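Local coordinates for ABC transporter substrate-binding protein (Bradyrhizobium japonicum, PDB 4I1D) that probably serves as the periplasmic solute-binding component of an ABC transporter, holding D-malate in its pocket here and possibly binding polyamines, at residues Val59-Thr64 against Gln229-Cys234; Arg137-His142 against Thr181-Ser186. All blocks are in the same frame, centred on the assembly; numbering follows the deposited sequence.

In the fold
Both contacts pair beta strands of one mixed sheet, but in different parts of it, with centres about 23 Å apart. Contact 1 is antiparallel and lies deep in the chain. It joins strand 59-63 to strand 219-235, and the segments are 165 residues apart in sequence. Contact 2 is parallel and only partly buried. It joins strands 137-140 and 182-184, and its segments lie 39 residues apart, within the interval that contact 1 spans. In contact 1 the side chains meet largely through hydroxyls and a carboxylate. In contact 2 an arginine and two tryptophans make the main overlaps. Contact 2 also runs up to the D-malate pocket, while contact 1 lies away from it.

Contact 1. Residues Val59-Thr64 against Gln229-Cys234; sequences VVDTPT and QSTSLC
Thr64 sets its hydroxyl between two serines of the opposing strand. Its OG1 is anti to the carbonyl carbon (chi1 -58°), and hydrogen bonds join it to Ser232 OG at 2.7 Å and to Ser230 OG at 2.8 Å. Either partner could donate in each bond. Thr64 CG2 also packs against Ser232 OG. Asp61 and Thr231 meet on the other face of the ladder. OD1 of Asp61 lies 2.9 Å from Thr231 OG1, but that hydroxyl also hydrogen-bonds to Glu103, so its proton is not settled. OD2 of Asp61 is held by Tyr14 and Ser9. Leu233 brings CD2 to within 3.6 Å of Asp61 CB and so covers the aliphatic root of the acid. Thr231 CG2 rests against the Pro63 ring, 3.9 Å from CD. In the backbone, Val60 pairs with Cys234 and Thr62 with Ser232 as antiparallel hydrogen-bonded pairs. The shortest backbone bond runs from Ser232 N to Thr62 O at 2.8 Å. Helix 242-252 packs on Val59 and Leu233. The hydroxyls of Thr64, Ser230 and Ser232 thus pair together, while Asp61 and Thr231 turn to partners outside the strand pair. The hold on Asp61 OD1 depends on where the Thr231 proton lies.

Contact 2. Residues Arg137-His142 against Thr181-Ser186; sequences RALRNH and TVWWTS. With MLT (D-malate), chain U; SO4 (sulfate ion), chain E.
Arg140 lays its aliphatic chain over one face of the Trp184 indole. Arg140 CG stands 3.7 Å from the centroid of the six-membered ring of Trp184 and 12° off the ring normal, a CH-pi contact. CB covers the same face nearer the rim, and Arg140 CD reaches Trp184 CH2 at 3.6 Å. CG is anti to the backbone N (chi1 -176°), and the chain stays extended to NE. The guanidinium plane is turned 18° from the indole, and His142 CG lies over one of its faces. Trp184 NE1 hydrogen-bonds to Met203 O on strand 201-205, and Trp205 of the malate pocket meets the ring edge-to-face. An alanine in place of Trp184 would probably leave the Arg140 chain without its aromatic support and Met203 O without this donor.

On the other face of the sheet, Leu139 and Trp183 lie side by side, with Leu139 CB 3.7 Å from Trp183 CZ3. Arg140 O approaches the Trp183 ring at its edge. Leu139 N bonds to Val182 O and Trp184 N to Leu139 O, a parallel ladder. Asn141 N donates to Trp184 O in a straight bond of 2.8 Å. A water links Asn141 ND2 to Trp183 O, while Asn141 OD1 accepts a hydrogen bond from Trp318 NE1. At the far end, Thr181 OG1 accepts from Arg137 N and donates to O1 of a sulfate ion, probably from the crystallisation liquor, at 2.9 Å.

Ser186 is the N-cap of helix 187-196, and its OG takes the backbone N of Gln189. Two neighbouring parallel strands joined through helices, with the second leading into a capped helix beside the ligand, are typical of the alpha/beta lobes of periplasmic binding proteins, and here Thr185 and Ser186 bring the strand end to the D-malate pocket.

Contact 1. Residues Val59-Thr64 against Gln229-Cys234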
loop_
_atom_site.group_PDB
_atom_site.type_symbol
_atom_site.label_atom_id
_atom_site.label_comp_id
_atom_site.label_asym_id
_atom_site.label_seq_id
_atom_site.Cartn_x
_atom_site.Cartn_y
_atom_site.Cartn_z
ATOM N N VAL A 59 -17.461 -28.370 23.638
ATOM C CA VAL A 59 -18.826 -27.979 23.367
ATOM C C VAL A 59 -18.895 -26.475 23.153
ATOM O O VAL A 59 -18.369 -25.701 23.948
ATOM C CB VAL A 59 -19.763 -28.386 24.515
ATOM C CG1 VAL A 59 -21.174 -27.910 24.240
ATOM C CG2 VAL A 59 -19.729 -29.901 24.716
ATOM N N VAL A 60 -19.547 -26.081 22.067
ATOM C CA VAL A 60 -19.710 -24.682 21.713
ATOM C C VAL A 60 -21.182 -24.304 21.615
ATOM O O VAL A 60 -21.985 -25.022 21.023
ATOM C CB VAL A 60 -19.012 -24.368 20.379
ATOM C CG1 VAL A 60 -19.337 -22.960 19.927
ATOM C CG2 VAL A 60 -17.504 -24.550 20.539
ATOM N N ASP A 61 -21.523 -23.181 22.232
ATOM C CA ASP A 61 -22.854 -22.604 22.154
ATOM C C ASP A 61 -22.803 -21.467 21.138
ATOM O O ASP A 61 -22.099 -20.484 21.351
ATOM C CB ASP A 61 -23.249 -22.056 23.521
ATOM C CG ASP A 61 -24.447 -21.140 23.457
ATOM O OD1 ASP A 61 -25.395 -21.470 22.710
ATOM O OD2 ASP A 61 -24.440 -20.095 24.151
ATOM N N THR A 62 -23.541 -21.597 20.037
ATOM C CA THR A 62 -23.418 -20.638 18.941
ATOM C C THR A 62 -24.733 -20.462 18.162
ATOM O O THR A 62 -25.580 -21.361 18.167
ATOM C CB THR A 62 -22.286 -21.097 17.991
ATOM O OG1 THR A 62 -21.939 -20.044 17.083
ATOM C CG2 THR A 62 -22.721 -22.330 17.208
ATOM N N PRO A 63 -24.918 -19.303 17.495
ATOM C CA PRO A 63 -26.105 -19.159 16.647
ATOM C C PRO A 63 -26.309 -20.370 15.746
ATOM O O PRO A 63 -25.387 -20.873 15.114
ATOM C CB PRO A 63 -25.796 -17.902 15.825
ATOM C CG PRO A 63 -25.004 -17.065 16.792
ATOM C CD PRO A 63 -24.123 -18.059 17.525
ATOM N N THR A 64 -27.549 -20.823 15.709
ATOM C CA THR A 64 -27.912 -22.106 15.142
ATOM C C THR A 64 -27.466 -22.269 13.683
ATOM O O THR A 64 -27.093 -23.361 13.256
ATOM C CB THR A 64 -29.431 -22.299 15.298
ATOM O OG1 THR A 64 -29.758 -22.216 16.691
ATOM C CG2 THR A 64 -29.881 -23.628 14.758
ATOM N N GLN A 229 -34.746 -15.606 17.305
ATOM C CA GLN A 229 -33.546 -16.347 16.947
ATOM C C GLN A 229 -33.143 -17.294 18.067
ATOM O O GLN A 229 -33.759 -17.290 19.132
ATOM C CB GLN A 229 -32.413 -15.368 16.661
ATOM C CG GLN A 229 -32.727 -14.413 15.514
ATOM C CD GLN A 229 -31.903 -13.135 15.593
ATOM O OE1 GLN A 229 -32.426 -12.051 15.891
ATOM N NE2 GLN A 229 -30.611 -13.260 15.342
ATOM N N SER A 230 -32.104 -18.094 17.831
ATOM C CA SER A 230 -31.650 -19.045 18.839
ATOM C C SER A 230 -30.178 -19.401 18.687
ATOM O O SER A 230 -29.619 -19.345 17.588
ATOM C CB SER A 230 -32.466 -20.337 18.735
ATOM O OG SER A 230 -32.115 -21.045 17.555
ATOM N N THR A 231 -29.554 -19.794 19.793
ATOM C CA THR A 231 -28.277 -20.502 19.711
ATOM C C THR A 231 -28.507 -21.990 19.976
ATOM O O THR A 231 -29.544 -22.390 20.534
ATOM C CB THR A 231 -27.221 -19.954 20.698
ATOM O OG1 THR A 231 -27.748 -19.987 22.027
ATOM C CG2 THR A 231 -26.828 -18.509 20.332
ATOM N N SER A 232 -27.543 -22.800 19.552
ATOM C CA SER A 232 -27.589 -24.242 19.754
ATOM C C SER A 232 -26.233 -24.758 20.257
ATOM O O SER A 232 -25.194 -24.120 20.049
ATOM C CB SER A 232 -27.958 -24.964 18.442
ATOM O OG SER A 232 -29.246 -24.581 17.989
ATOM N N LEU A 233 -26.252 -25.919 20.907
ATOM C CA LEU A 233 -25.032 -26.570 21.357
ATOM C C LEU A 233 -24.601 -27.586 20.308
ATOM O O LEU A 233 -25.443 -28.282 19.731
ATOM C CB LEU A 233 -25.277 -27.281 22.677
ATOM C CG LEU A 233 -25.817 -26.432 23.828
ATOM C CD1 LEU A 233 -25.845 -27.272 25.086
ATOM C CD2 LEU A 233 -24.947 -25.200 24.033
ATOM N N CYS A 234 -23.293 -27.655 20.066
ATOM C CA CYS A 234 -22.697 -28.636 19.161
ATOM C C CYS A 234 -21.336 -29.015 19.722
ATOM O O CYS A 234 -20.818 -28.339 20.610
ATOM C CB CYS A 234 -22.524 -28.057 17.763
ATOM S SG CYS A 234 -21.555 -26.516 17.759
#

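Contact 2. Residues Arg137-His142 against Thr181-Ser186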
loop_
_atom_site.group_PDB
_atom_site.type_symbol
_atom_site.label_atom_id
_atom_site.label_comp_id
_atom_site.label_asym_id
_atom_site.label_seq_id
_atom_site.Cartn_x
_atom_site.Cartn_y
_atom_site.Cartn_z
ATOM N N ARG A 137 -31.627 7.269 15.498
ATOM C CA ARG A 137 -31.873 5.856 15.256
ATOM C C ARG A 137 -30.556 5.118 15.106
ATOM O O ARG A 137 -29.568 5.682 14.627
ATOM C CB ARG A 137 -32.660 5.665 13.952
ATOM C CG ARG A 137 -34.127 6.066 13.994
ATOM C CD ARG A 137 -34.654 6.294 12.581
ATOM N NE ARG A 137 -36.109 6.159 12.498
ATOM C CZ ARG A 137 -36.978 7.093 12.872
ATOM N NH1 ARG A 137 -38.277 6.861 12.749
ATOM N NH2 ARG A 137 -36.557 8.254 13.372
ATOM N N ALA A 138 -30.558 3.845 15.487
ATOM C CA ALA A 138 -29.394 2.978 15.302
ATOM C C ALA A 138 -29.868 1.637 14.771
ATOM O O ALA A 138 -30.976 1.186 15.083
ATOM C CB ALA A 138 -28.640 2.789 16.609
ATOM N N LEU A 139 -29.033 1.016 13.947
ATOM C CA LEU A 139 -29.274 -0.343 13.487
ATOM C C LEU A 139 -27.951 -1.055 13.668
ATOM O O LEU A 139 -26.926 -0.404 13.883
ATOM C CB LEU A 139 -29.705 -0.374 12.009
ATOM C CG LEU A 139 -31.116 0.100 11.633
ATOM C CD1 LEU A 139 -31.317 0.080 10.099
ATOM C CD2 LEU A 139 -32.179 -0.746 12.336
ATOM N N ARG A 140 -27.959 -2.379 13.590
ATOM C CA ARG A 140 -26.722 -3.139 13.737
ATOM C C ARG A 140 -25.959 -3.169 12.415
ATOM O O ARG A 140 -26.566 -3.324 11.353
ATOM C CB ARG A 140 -27.024 -4.566 14.174
ATOM C CG ARG A 140 -25.750 -5.379 14.436
ATOM C CD ARG A 140 -26.056 -6.824 14.805
ATOM N NE ARG A 140 -24.819 -7.564 15.036
ATOM C CZ ARG A 140 -24.692 -8.882 14.918
ATOM N NH1 ARG A 140 -25.731 -9.627 14.557
ATOM N NH2 ARG A 140 -23.517 -9.457 15.154
ATOM N N ASN A 141 -24.641 -3.022 12.477
ATOM C CA ASN A 141 -23.810 -3.119 11.274
ATOM C C ASN A 141 -23.638 -4.574 10.882
ATOM O O ASN A 141 -22.551 -5.139 11.019
ATOM C CB ASN A 141 -22.432 -2.475 11.481
ATOM C CG ASN A 141 -21.674 -2.274 10.170
ATOM O OD1 ASN A 141 -21.901 -2.980 9.182
ATOM N ND2 ASN A 141 -20.772 -1.296 10.157
ATOM N N HIS A 142 -24.719 -5.176 10.395
ATOM C CA HIS A 142 -24.732 -6.604 10.116
ATOM C C HIS A 142 -26.012 -7.001 9.396
ATOM O O HIS A 142 -27.092 -6.529 9.738
ATOM C CB HIS A 142 -24.608 -7.388 11.422
ATOM C CG HIS A 142 -24.091 -8.777 11.241
ATOM N ND1 HIS A 142 -24.900 -9.831 10.872
ATOM C CD2 HIS A 142 -22.843 -9.288 11.376
ATOM C CE1 HIS A 142 -24.174 -10.929 10.791
ATOM N NE2 HIS A 142 -22.923 -10.628 11.092
ATOM N N THR A 181 -28.206 7.262 12.849
ATOM C CA THR A 181 -27.236 8.015 13.619
ATOM C C THR A 181 -25.972 7.190 13.808
ATOM O O THR A 181 -24.857 7.692 13.651
ATOM C CB THR A 181 -27.830 8.347 14.982
ATOM O OG1 THR A 181 -29.076 9.031 14.789
ATOM C CG2 THR A 181 -26.876 9.203 15.796
ATOM N N VAL A 182 -26.162 5.915 14.144
ATOM C CA VAL A 182 -25.059 4.997 14.395
ATOM C C VAL A 182 -25.405 3.584 13.940
ATOM O O VAL A 182 -26.498 3.094 14.205
ATOM C CB VAL A 182 -24.731 4.899 15.906
ATOM C CG1 VAL A 182 -23.673 3.833 16.142
ATOM C CG2 VAL A 182 -24.276 6.232 16.449
ATOM N N TRP A 183 -24.461 2.930 13.271
ATOM C CA TRP A 183 -24.542 1.495 13.022
ATOM C C TRP A 183 -23.705 0.791 14.080
ATOM O O TRP A 183 -22.475 0.839 14.030
ATOM C CB TRP A 183 -23.993 1.175 11.632
ATOM C CG TRP A 183 -24.833 1.751 10.515
ATOM C CD1 TRP A 183 -24.744 3.002 9.983
ATOM C CD2 TRP A 183 -25.884 1.085 9.800
ATOM N NE1 TRP A 183 -25.672 3.157 8.976
ATOM C CE2 TRP A 183 -26.384 1.994 8.846
ATOM C CE3 TRP A 183 -26.454 -0.191 9.881
ATOM C CZ2 TRP A 183 -27.421 1.668 7.977
ATOM C CZ3 TRP A 183 -27.486 -0.513 9.013
ATOM C CH2 TRP A 183 -27.958 0.410 8.080
ATOM N N TRP A 184 -24.352 0.145 15.043
ATOM C CA TRP A 184 -23.598 -0.435 16.153
ATOM C C TRP A 184 -22.998 -1.794 15.829
ATOM O O TRP A 184 -23.466 -2.491 14.930
ATOM C CB TRP A 184 -24.417 -0.485 17.448
ATOM C CG TRP A 184 -25.674 -1.330 17.424
ATOM C CD1 TRP A 184 -26.947 -0.884 17.233
ATOM C CD2 TRP A 184 -25.776 -2.745 17.648
ATOM N NE1 TRP A 184 -27.834 -1.931 17.311
ATOM C CE2 TRP A 184 -27.144 -3.083 17.567
ATOM C CE3 TRP A 184 -24.845 -3.756 17.913
ATOM C CZ2 TRP A 184 -27.608 -4.395 17.727
ATOM C CZ3 TRP A 184 -25.307 -5.059 18.078
ATOM C CH2 TRP A 184 -26.675 -5.363 17.985
ATOM N N THR A 185 -21.958 -2.159 16.576
ATOM C CA THR A 185 -21.201 -3.379 16.318
ATOM C C THR A 185 -21.103 -4.283 17.542
ATOM O O THR A 185 -20.764 -5.453 17.412
ATOM C CB THR A 185 -19.766 -3.057 15.897
ATOM O OG1 THR A 185 -19.134 -2.313 16.944
ATOM C CG2 THR A 185 -19.742 -2.241 14.607
ATOM N N SER A 186 -21.365 -3.745 18.733
ATOM C CA SER A 186 -21.400 -4.583 19.931
ATOM C C SER A 186 -22.685 -4.405 20.731
ATOM O O SER A 186 -23.325 -3.343 20.692
ATOM C CB SER A 186 -20.179 -4.335 20.834
ATOM O OG SER A 186 -20.282 -3.116 21.547
HETATM C C1 MLT U . -21.126 -8.563 20.644
HETATM O O1 MLT U . -20.010 -9.105 20.800
HETATM O O2 MLT U . -21.541 -8.363 19.479
HETATM C C2 MLT U . -21.965 -8.177 21.833
HETATM O O3 MLT U . -21.205 -7.721 22.941
HETATM C C3 MLT U . -22.754 -9.393 22.270
HETATM C C4 MLT U . -23.388 -9.055 23.593
HETATM O O4 MLT U . -22.769 -9.286 24.653
HETATM O O5 MLT U . -24.527 -8.534 23.648
HETATM S S SO4 E . -28.933 12.021 12.401
HETATM O O1 SO4 E . -28.242 11.496 13.579
HETATM O O2 SO4 E . -28.409 11.391 11.187
HETATM O O3 SO4 E . -30.370 11.750 12.493
HETATM O O4 SO4 E . -28.713 13.466 12.356
HETATM O O HOH W 1 -20.370 0.605 12.273
#